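Local coordinates for protein drebrin (Homo sapiens, PDB 5Y1Z) that probably binds actin filaments through its cofilin-type (ADF-homology) domain, the portion of this developmentally regulated brain protein present here, at residues G51-L56 with I126-I131. Residues are numbered along the deposited sequence; the frame is centred on the assembly and turned at random.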
loop_
_atom_site.group_PDB
_atom_site.type_symbol
_atom_site.label_atom_id
_atom_site.label_comp_id
_atom_site.label_asym_id
_atom_site.label_seq_id
_atom_site.Cartn_x
_atom_site.Cartn_y
_atom_site.Cartn_z
ATOM N N GLY A 51 -27.659 -9.009 15.985
ATOM C CA GLY A 51 -27.728 -8.116 17.117
ATOM C C GLY A 51 -27.073 -6.771 16.933
ATOM O O GLY A 51 -26.987 -6.019 17.907
ATOM N N GLY A 52 -26.554 -6.463 15.746
ATOM C CA GLY A 52 -25.999 -5.138 15.511
ATOM C C GLY A 52 -24.894 -4.687 16.465
ATOM O O GLY A 52 -24.240 -5.474 17.165
ATOM N N LEU A 53 -24.763 -3.356 16.527
ATOM C CA LEU A 53 -23.681 -2.719 17.271
ATOM C C LEU A 53 -23.663 -3.162 18.726
ATOM O O LEU A 53 -22.592 -3.289 19.336
ATOM C CB LEU A 53 -23.841 -1.211 17.191
ATOM C CG LEU A 53 -23.489 -0.573 15.859
ATOM C CD1 LEU A 53 -23.910 0.883 15.912
ATOM C CD2 LEU A 53 -21.986 -0.703 15.620
ATOM N N GLN A 54 -24.844 -3.387 19.306
ATOM C CA GLN A 54 -24.894 -3.726 20.722
ATOM C C GLN A 54 -24.172 -5.033 20.969
ATOM O O GLN A 54 -23.357 -5.143 21.888
ATOM C CB GLN A 54 -26.337 -3.805 21.196
ATOM C CG GLN A 54 -26.518 -4.274 22.629
ATOM C CD GLN A 54 -27.864 -4.972 22.816
ATOM O OE1 GLN A 54 -28.331 -5.683 21.912
ATOM N NE2 GLN A 54 -28.505 -4.753 23.968
ATOM N N GLU A 55 -24.439 -6.030 20.127
ATOM C CA GLU A 55 -23.754 -7.303 20.256
ATOM C C GLU A 55 -22.295 -7.177 19.856
ATOM O O GLU A 55 -21.408 -7.668 20.560
ATOM C CB GLU A 55 -24.458 -8.354 19.406
ATOM C CG GLU A 55 -23.739 -9.686 19.309
ATOM C CD GLU A 55 -23.752 -10.465 20.619
ATOM O OE1 GLU A 55 -22.873 -11.335 20.798
ATOM O OE2 GLU A 55 -24.651 -10.230 21.455
ATOM N N LEU A 56 -22.023 -6.497 18.736
ATOM C CA LEU A 56 -20.657 -6.445 18.236
ATOM C C LEU A 56 -19.714 -5.857 19.283
ATOM O O LEU A 56 -18.650 -6.429 19.557
ATOM C CB LEU A 56 -20.607 -5.651 16.937
ATOM C CG LEU A 56 -19.215 -5.150 16.504
ATOM C CD1 LEU A 56 -18.282 -6.284 16.088
ATOM C CD2 LEU A 56 -19.384 -4.159 15.386
ATOM N N ILE A 126 -18.647 3.260 21.310
ATOM C CA ILE A 126 -19.562 2.661 20.347
ATOM C C ILE A 126 -21.000 2.838 20.799
ATOM O O ILE A 126 -21.630 1.903 21.306
ATOM C CB ILE A 126 -19.195 1.184 20.139
ATOM C CG1 ILE A 126 -17.736 1.120 19.681
ATOM C CG2 ILE A 126 -20.145 0.485 19.168
ATOM C CD1 ILE A 126 -17.227 -0.230 19.543
ATOM N N ASP A 127 -21.519 4.050 20.611
ATOM C CA ASP A 127 -22.885 4.425 20.970
ATOM C C ASP A 127 -23.776 4.368 19.734
ATOM O O ASP A 127 -23.651 5.208 18.834
ATOM C CB ASP A 127 -22.904 5.819 21.593
ATOM C CG ASP A 127 -24.270 6.225 22.048
ATOM O OD1 ASP A 127 -25.092 6.594 21.186
ATOM O OD2 ASP A 127 -24.530 6.159 23.264
ATOM N N ALA A 128 -24.698 3.398 19.719
ATOM C CA ALA A 128 -25.596 3.206 18.581
ATOM C C ALA A 128 -26.317 4.496 18.188
ATOM O O ALA A 128 -26.486 4.783 16.992
ATOM C CB ALA A 128 -26.597 2.099 18.905
ATOM N N GLY A 129 -26.747 5.287 19.176
ATOM C CA GLY A 129 -27.356 6.571 18.865
ATOM C C GLY A 129 -26.407 7.508 18.137
ATOM O O GLY A 129 -26.709 7.985 17.043
ATOM N N ALA A 130 -25.226 7.754 18.715
ATOM C CA ALA A 130 -24.289 8.703 18.120
ATOM C C ALA A 130 -23.938 8.309 16.691
ATOM O O ALA A 130 -23.932 9.150 15.780
ATOM C CB ALA A 130 -23.034 8.802 18.980
ATOM N N ILE A 131 -23.644 7.027 16.477
ATOM C CA ILE A 131 -23.385 6.541 15.124
ATOM C C ILE A 131 -24.601 6.780 14.222
ATOM O O ILE A 131 -24.460 7.218 13.073
ATOM C CB ILE A 131 -22.978 5.057 15.163
ATOM C CG1 ILE A 131 -21.563 4.916 15.733
ATOM C CG2 ILE A 131 -23.074 4.431 13.779
ATOM C CD1 ILE A 131 -21.167 3.510 16.084
#
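Leu-53 is the knob of this contact, pushed from the short helix 52-56 into a hollow formed by Ile-126, in the loop just ahead of helix 128-134, and by Ala-128 and Ile-131 in its first turn. The two helices sit side by side on one face of the mixed five-stranded sheet of the ADF-homology fold; no hydrogen bond runs between residues 51-56 and 126-131, and the contact is apolar. With CG anti to its own carbonyl carbon (chi1 -74°), Leu-53 splits its fork between two places. CD1 does most of the touching: it rests 3.9 Å from Ala-128 CA, against the backbone itself, with the methyl CB of Ala-128 also beside it, at 4.2 Å. CD2 turns to Ile-126, whose CG2 branch lies 4.2 Å from it, the two side chains passing at a slant. The floor under this hollow is the sheet: Leu-53 and Ile-126 both touch Ile-85 of strand 81-88, and Ile-131 touches Val-83 on the same strand.

Asp-127, turned away from Leu-53, is the N-cap of helix 128-134: its OD1 accepts a bond from Ala-130 N (2.7 Å), close to the carboxylate plane and on its anti side. Its carbonyl O also takes Ile-131 N, continuing the first turn, from which Ile-131 reaches back to Leu-53: the two side chains meet tip to tip, CD1 of Leu-53 standing 3.8 Å from CD1 of Ile-131.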